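Local coordinates for probable glutathione S-transferase (Pseudomonas aeruginosa, PDB 6JWK) that isomerises maleylpyruvate, as a zeta-family member of the glutathione S-transferase superfamily, a reaction for which enzymes of this kind use glutathione as cofactor, at the interface of chains A and B. Residues are numbered along the deposited sequence; one frame, centred on the assembly and turned at random. Chains: chain A/B, Probable glutathione S-transferase.

Contact 1: the interface of chains A and B. Residues chain A 106-107, 111-112, 130; chain B 106-107, 111-112, 130.
A:Leu107 and B:Leu107 face each other across the two-fold axis, and each loses more surface to the partner chain (53 and 55 Å²) than any other residue of this patch. Their CD2 methyls meet at 3.6 Å, so the same branch of the same residue is used from both sides. Each CG lies anti to its own carbonyl carbon (chi1 -61° in A:Leu107), which sends the isobutyl group off the short helix 105-108 and over the other chain. There the two branches divide the work. CD2 of A:Leu107 also packs against CG2 of B:Val112 at 3.5 Å, a tight fit in which the leucine and valine side chains run antiparallel, side by side, and it rests on the backbone carbonyl oxygen of B:Pro106. CD1 turns outward and lies over the NH1 end of the guanidinium face of B:Arg111, 3.4 Å from NH1, a packing contact against a probably charged group. The twin contact, CD1 of B:Leu107 to NH2 of A:Arg111, uses the equivalent nitrogen, trans to CD, although the A chain is extended to NE and the B chain bends at chi3.

On one side of the leucines the pyrrolidine rings of A:Pro106 and B:Pro106 cross, CB to CB at 3.8 Å. On the other, the indoles reach tip to tip, with CH2 of A:Trp130 4.0 Å from CH2 of B:Trp130. Each tip also touches CG1 of the opposing Val112. Each indole is anchored within its own chain: NE1 of A:Trp130 donates to the carbonyl oxygen of A:Leu107 at 2.9 Å, with the acceptor in the ring plane but the donor about 46° above the carbonyl plane. This bond ties helix 124-149 to helix 105-108 and helps fix the ring's rotation. No hydrogen bond or salt bridge crosses the patch, which serves as an apolar, self-complementary seam joining the helical C-terminal domains in the deposited dimer.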
ATOM      1  N   PRO A 106      -2.985  -4.651   6.427  1.00 22.18           N
ATOM      2  CA  PRO A 106      -3.007  -5.946   5.732  1.00 23.93           C
ATOM      3  C   PRO A 106      -2.804  -7.139   6.657  1.00 25.70           C
ATOM      4  O   PRO A 106      -3.426  -8.122   6.426  1.00 27.67           O
ATOM      5  CB  PRO A 106      -1.821  -5.849   4.771  1.00 22.10           C
ATOM      6  CG  PRO A 106      -1.769  -4.390   4.450  1.00 24.44           C
ATOM      7  CD  PRO A 106      -2.034  -3.729   5.795  1.00 20.86           C
ATOM      8  N   LEU A 107      -1.946  -6.994   7.677  1.00 22.82           N
ATOM      9  CA  LEU A 107      -1.658  -8.047   8.683  1.00 25.91           C
ATOM     10  C   LEU A 107      -2.851  -8.287   9.622  1.00 27.76           C
ATOM     11  O   LEU A 107      -2.985  -9.411  10.129  1.00 29.76           O
ATOM     12  CB  LEU A 107      -0.399  -7.651   9.460  1.00 30.07           C
ATOM     13  CG  LEU A 107       0.843  -7.508   8.581  1.00 33.40           C
ATOM     14  CD1 LEU A 107       1.993  -6.923   9.346  1.00 39.20           C
ATOM     15  CD2 LEU A 107       1.239  -8.856   8.017  1.00 36.66           C
ATOM     16  N   ARG A 111      -9.645 -11.425   6.861  1.00 40.45           N
ATOM     17  CA  ARG A 111      -9.224 -12.646   6.101  1.00 40.38           C
ATOM     18  C   ARG A 111      -7.959 -13.260   6.741  1.00 35.99           C
ATOM     19  O   ARG A 111      -7.912 -14.483   6.891  1.00 36.23           O
ATOM     20  CB  ARG A 111      -9.138 -12.364   4.593  1.00 43.55           C
ATOM     21  CG  ARG A 111      -7.894 -11.602   4.165  1.00 51.74           C
ATOM     22  CD  ARG A 111      -7.737 -11.369   2.656  1.00 52.57           C
ATOM     23  NE  ARG A 111      -6.502 -10.615   2.490  1.00 45.02           N
ATOM     24  CZ  ARG A 111      -5.644 -10.711   1.493  1.00 44.53           C
ATOM     25  NH1 ARG A 111      -5.847 -11.524   0.461  1.00 39.96           N
ATOM     26  NH2 ARG A 111      -4.558  -9.962   1.548  1.00 47.82           N
ATOM     27  N   VAL A 112      -7.001 -12.460   7.202  1.00 34.95           N
ATOM     28  CA  VAL A 112      -5.764 -12.964   7.871  1.00 33.57           C
ATOM     29  C   VAL A 112      -6.086 -13.610   9.231  1.00 35.08           C
ATOM     30  O   VAL A 112      -5.499 -14.703   9.537  1.00 33.82           O
ATOM     31  CB  VAL A 112      -4.721 -11.841   8.038  1.00 29.44           C
ATOM     32  CG1 VAL A 112      -3.476 -12.339   8.738  1.00 29.69           C
ATOM     33  CG2 VAL A 112      -4.387 -11.231   6.695  1.00 31.83           C
ATOM     34  N   TRP A 130      -0.856 -10.807  18.240  1.00 31.45           N
ATOM     35  CA  TRP A 130      -0.443 -10.590  16.837  1.00 32.23           C
ATOM     36  C   TRP A 130      -0.937  -9.193  16.448  1.00 29.53           C
ATOM     37  O   TRP A 130      -0.086  -8.373  16.053  1.00 28.89           O
ATOM     38  CB  TRP A 130      -1.027 -11.697  15.962  1.00 31.92           C
ATOM     39  CG  TRP A 130      -1.131 -11.401  14.505  1.00 30.15           C
ATOM     40  CD1 TRP A 130      -2.093 -10.664  13.885  1.00 30.68           C
ATOM     41  CD2 TRP A 130      -0.313 -11.955  13.465  1.00 32.33           C
ATOM     42  NE1 TRP A 130      -1.916 -10.711  12.527  1.00 31.60           N
ATOM     43  CE2 TRP A 130      -0.828 -11.490  12.239  1.00 32.61           C
ATOM     44  CE3 TRP A 130       0.803 -12.798  13.446  1.00 36.56           C
ATOM     45  CZ2 TRP A 130      -0.243 -11.806  11.010  1.00 33.36           C
ATOM     46  CZ3 TRP A 130       1.368 -13.120  12.230  1.00 37.80           C
ATOM     47  CH2 TRP A 130       0.870 -12.605  11.033  1.00 31.54           C
TER
ATOM     48  N   PRO B 106       2.900  -7.615   2.058  1.00 23.06           N
ATOM     49  CA  PRO B 106       2.969  -7.431   3.517  1.00 22.97           C
ATOM     50  C   PRO B 106       2.760  -8.717   4.344  1.00 22.62           C
ATOM     51  O   PRO B 106       3.305  -8.806   5.438  1.00 28.29           O
ATOM     52  CB  PRO B 106       1.843  -6.456   3.820  1.00 21.39           C
ATOM     53  CG  PRO B 106       1.679  -5.687   2.521  1.00 23.41           C
ATOM     54  CD  PRO B 106       1.877  -6.765   1.443  1.00 21.67           C
ATOM     55  N   LEU B 107       2.012  -9.672   3.817  1.00 22.88           N
ATOM     56  CA  LEU B 107       1.768 -10.970   4.500  1.00 28.94           C
ATOM     57  C   LEU B 107       2.966 -11.903   4.329  1.00 31.39           C
ATOM     58  O   LEU B 107       3.092 -12.804   5.147  1.00 32.37           O
ATOM     59  CB  LEU B 107       0.490 -11.594   3.953  1.00 29.65           C
ATOM     60  CG  LEU B 107      -0.725 -10.680   4.034  1.00 34.82           C
ATOM     61  CD1 LEU B 107      -1.965 -11.369   3.510  1.00 36.60           C
ATOM     62  CD2 LEU B 107      -0.925 -10.261   5.464  1.00 40.11           C
ATOM     63  N   ARG B 111       9.812 -10.112   7.889  1.00 39.63           N
ATOM     64  CA  ARG B 111       9.368  -9.740   9.203  1.00 39.64           C
ATOM     65  C   ARG B 111       8.181 -10.616   9.656  1.00 37.04           C
ATOM     66  O   ARG B 111       8.193 -11.141  10.730  1.00 37.21           O
ATOM     67  CB  ARG B 111       9.185  -8.205   9.283  1.00 42.93           C
ATOM     68  CG  ARG B 111       7.841  -7.663   9.689  1.00 47.12           C
ATOM     69  CD  ARG B 111       7.702  -6.142   9.584  1.00 45.69           C
ATOM     70  NE  ARG B 111       6.443  -5.792   8.956  1.00 44.41           N
ATOM     71  CZ  ARG B 111       5.563  -4.923   9.412  1.00 46.69           C
ATOM     72  NH1 ARG B 111       4.473  -4.721   8.737  1.00 42.17           N
ATOM     73  NH2 ARG B 111       5.772  -4.242  10.522  1.00 42.30           N
ATOM     74  N   VAL B 112       7.210 -10.857   8.799  1.00 33.22           N
ATOM     75  CA  VAL B 112       6.072 -11.670   9.175  1.00 32.18           C
ATOM     76  C   VAL B 112       6.395 -13.154   9.367  1.00 35.75           C
ATOM     77  O   VAL B 112       5.875 -13.799  10.238  1.00 32.09           O
ATOM     78  CB  VAL B 112       4.927 -11.527   8.161  1.00 31.01           C
ATOM     79  CG1 VAL B 112       3.784 -12.446   8.496  1.00 29.81           C
ATOM     80  CG2 VAL B 112       4.456 -10.099   8.113  1.00 33.33           C
ATOM     81  N   TRP B 130       1.188 -20.878   3.859  1.00 31.26           N
ATOM     82  CA  TRP B 130       0.707 -19.487   4.083  1.00 31.72           C
ATOM     83  C   TRP B 130       1.130 -18.638   2.875  1.00 25.03           C
ATOM     84  O   TRP B 130       0.270 -17.964   2.325  1.00 28.41           O
ATOM     85  CB  TRP B 130       1.280 -18.967   5.409  1.00 35.33           C
ATOM     86  CG  TRP B 130       1.361 -17.488   5.611  1.00 35.24           C
ATOM     87  CD1 TRP B 130       2.313 -16.628   5.130  1.00 35.91           C
ATOM     88  CD2 TRP B 130       0.548 -16.728   6.514  1.00 33.15           C
ATOM     89  NE1 TRP B 130       2.108 -15.370   5.628  1.00 34.99           N
ATOM     90  CE2 TRP B 130       1.036 -15.403   6.485  1.00 35.05           C
ATOM     91  CE3 TRP B 130      -0.562 -17.030   7.321  1.00 37.27           C
ATOM     92  CZ2 TRP B 130       0.443 -14.387   7.239  1.00 34.31           C
ATOM     93  CZ3 TRP B 130      -1.141 -16.019   8.069  1.00 36.31           C
ATOM     94  CH2 TRP B 130      -0.658 -14.711   8.001  1.00 31.55           C
TER

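Contact 2: the interface of chains A and B. Residues chain A 63, 68, 72, 75; chain B 87-88, 91-92.
Methyl and ring-carbon packing joins A:Ala75 to B:Pro87, A:Tyr72 to B:Ala91 and A:Phe63 to B:Leu88, and no polar group of one chain comes within bonding distance of the other. The tightest meeting is at the far end of helix 66-76, where CB of A:Ala75 sits 3.5 Å from CB of B:Pro87, the first residue of helix 87-103. Near the start of the same chain A helix, CB of A:Ala68 approaches the backbone carbonyl oxygen of B:Ala91 at 3.7 Å, a van der Waals contact between small groups, which probably allows the helices to approach closely.

The aromatic contacts centre on the methyl of B:Ala91, the residue with the most surface hidden here (50 Å²). It sits at the mouth of the angle between two rings of chain A, over the CD1-CE1 rim of A:Phe63 and the CG-CD1 rim of A:Tyr72, on the same tyrosine face that A:Phe63 covers. From this CB, CE1 of A:Phe63 is at 3.8 Å and CD1 of A:Tyr72 at 3.9 Å. A:Tyr72 has CG anti to its backbone N (chi1 -173°), which carries the ring along B:Ala91 and brings CD1 also toward the backbone oxygen of B:Pro87. Within chain A, the CZ tip of A:Phe63 lies 4.1 Å above the plane of the tyrosine ring, offset toward its rim.

B:Leu88 meets the phenyl group at its edge: CD1 lies in the ring plane, 3.7 Å from CZ of A:Phe63, and the two side chains run at about a right angle. A:Phe63 is poorly ordered, so its details deserve less weight.

The patch packs the N-terminal, thioredoxin-like domain of one subunit against the first long helix of the other's C-terminal domain.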
ATOM      1  N   PHE A  63     -13.215   0.007  -9.307  1.00 33.42           N
ATOM      2  CA  PHE A  63     -11.906   0.224  -8.629  1.00 33.35           C
ATOM      3  C   PHE A  63     -12.008  -0.334  -7.222  1.00 34.04           C
ATOM      4  O   PHE A  63     -13.087  -0.043  -6.623  1.00 27.72           O
ATOM      5  CB  PHE A  63     -11.625   1.717  -8.587  1.00 40.03           C
ATOM      6  CG  PHE A  63     -11.582   2.390  -9.926  1.00 41.33           C
ATOM      7  CD1 PHE A  63     -10.486   2.205 -10.763  1.00 58.46           C
ATOM      8  CD2 PHE A  63     -12.606   3.217 -10.347  1.00 54.32           C
ATOM      9  CE1 PHE A  63     -10.424   2.837 -11.995  1.00 57.90           C
ATOM     10  CE2 PHE A  63     -12.545   3.855 -11.580  1.00 62.45           C
ATOM     11  CZ  PHE A  63     -11.454   3.665 -12.400  1.00 64.23           C
ATOM     12  N   ALA A  68      -5.910   4.020  -4.441  1.00 21.56           N
ATOM     13  CA  ALA A  68      -6.110   4.372  -5.870  1.00 22.19           C
ATOM     14  C   ALA A  68      -7.424   5.152  -6.043  1.00 20.34           C
ATOM     15  O   ALA A  68      -7.470   6.155  -6.819  1.00 20.83           O
ATOM     16  CB  ALA A  68      -6.103   3.132  -6.727  1.00 23.13           C
ATOM     17  N   TYR A  72      -7.891   8.903  -7.509  1.00 24.28           N
ATOM     18  CA  TYR A  72      -8.885   9.102  -8.596  1.00 26.61           C
ATOM     19  C   TYR A  72      -9.911  10.186  -8.218  1.00 28.06           C
ATOM     20  O   TYR A  72     -10.165  11.090  -9.001  1.00 24.09           O
ATOM     21  CB  TYR A  72      -9.606   7.799  -8.832  1.00 26.60           C
ATOM     22  CG  TYR A  72     -10.528   7.813 -10.018  1.00 32.20           C
ATOM     23  CD1 TYR A  72     -10.054   8.135 -11.285  1.00 34.67           C
ATOM     24  CD2 TYR A  72     -11.861   7.447  -9.874  1.00 36.15           C
ATOM     25  CE1 TYR A  72     -10.902   8.104 -12.383  1.00 36.30           C
ATOM     26  CE2 TYR A  72     -12.719   7.414 -10.959  1.00 41.78           C
ATOM     27  CZ  TYR A  72     -12.228   7.743 -12.211  1.00 41.81           C
ATOM     28  OH  TYR A  72     -13.080   7.708 -13.263  1.00 49.57           O
ATOM     29  N   ALA A  75      -8.911  13.599  -9.048  1.00 29.11           N
ATOM     30  CA  ALA A  75      -9.063  13.916 -10.491  1.00 33.27           C
ATOM     31  C   ALA A  75     -10.535  14.218 -10.791  1.00 33.60           C
ATOM     32  O   ALA A  75     -10.807  15.179 -11.523  1.00 35.64           O
ATOM     33  CB  ALA A  75      -8.533  12.781 -11.354  1.00 29.71           C
TER
ATOM     34  N   PRO B  87      -5.682  10.363 -15.541  1.00 28.57           N
ATOM     35  CA  PRO B  87      -6.273   9.967 -14.260  1.00 29.19           C
ATOM     36  C   PRO B  87      -6.824   8.551 -14.205  1.00 26.86           C
ATOM     37  O   PRO B  87      -6.572   7.830 -13.254  1.00 22.97           O
ATOM     38  CB  PRO B  87      -7.469  10.921 -14.074  1.00 29.98           C
ATOM     39  CG  PRO B  87      -7.079  12.130 -14.872  1.00 32.88           C
ATOM     40  CD  PRO B  87      -6.316  11.598 -16.054  1.00 29.52           C
ATOM     41  N   LEU B  88      -7.514   8.168 -15.268  1.00 24.88           N
ATOM     42  CA  LEU B  88      -8.000   6.791 -15.398  1.00 24.64           C
ATOM     43  C   LEU B  88      -6.806   5.807 -15.454  1.00 23.72           C
ATOM     44  O   LEU B  88      -6.837   4.793 -14.707  1.00 22.20           O
ATOM     45  CB  LEU B  88      -8.892   6.671 -16.629  1.00 25.99           C
ATOM     46  CG  LEU B  88      -9.325   5.236 -16.882  1.00 25.50           C
ATOM     47  CD1 LEU B  88     -10.092   4.732 -15.688  1.00 28.22           C
ATOM     48  CD2 LEU B  88     -10.148   5.097 -18.146  1.00 28.33           C
ATOM     49  N   ALA B  91      -5.242   5.512 -12.021  1.00 21.51           N
ATOM     50  CA  ALA B  91      -6.080   4.738 -11.075  1.00 19.69           C
ATOM     51  C   ALA B  91      -5.887   3.249 -11.342  1.00 21.33           C
ATOM     52  O   ALA B  91      -5.737   2.487 -10.398  1.00 20.22           O
ATOM     53  CB  ALA B  91      -7.536   5.132 -11.156  1.00 20.21           C
ATOM     54  N   GLN B  92      -5.825   2.855 -12.623  1.00 20.11           N
ATOM     55  CA  GLN B  92      -5.647   1.439 -13.020  1.00 20.87           C
ATOM     56  C   GLN B  92      -4.244   0.944 -12.647  1.00 19.05           C
ATOM     57  O   GLN B  92      -4.126  -0.167 -12.165  1.00 19.60           O
ATOM     58  CB  GLN B  92      -5.961   1.345 -14.518  1.00 22.74           C
ATOM     59  CG  GLN B  92      -7.460   1.431 -14.766  1.00 22.97           C
ATOM     60  CD  GLN B  92      -7.823   1.386 -16.234  1.00 25.45           C
ATOM     61  OE1 GLN B  92      -7.042   1.776 -17.103  1.00 25.30           O
ATOM     62  NE2 GLN B  92      -9.066   1.008 -16.495  1.00 25.86           N
TER

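Contact 1 and contact 2 lie about 26 Å apart, measured between the centres of their C-alpha atoms, and have no residue or helix in common. Contact 1 spans the two-fold axis and pairs like with like, whereas contact 2 lies off it, joins unlike domains and recurs with the chains exchanged. The interface therefore has an axial patch flanked by two equivalent domain-to-domain patches. Helix 87-103 of contact 2 leads almost directly into helix 105-108 of contact 1, linking the two along the chain. Such spacing should restrain rocking of the subunits, consistent with the dimers typical of glutathione S-transferases.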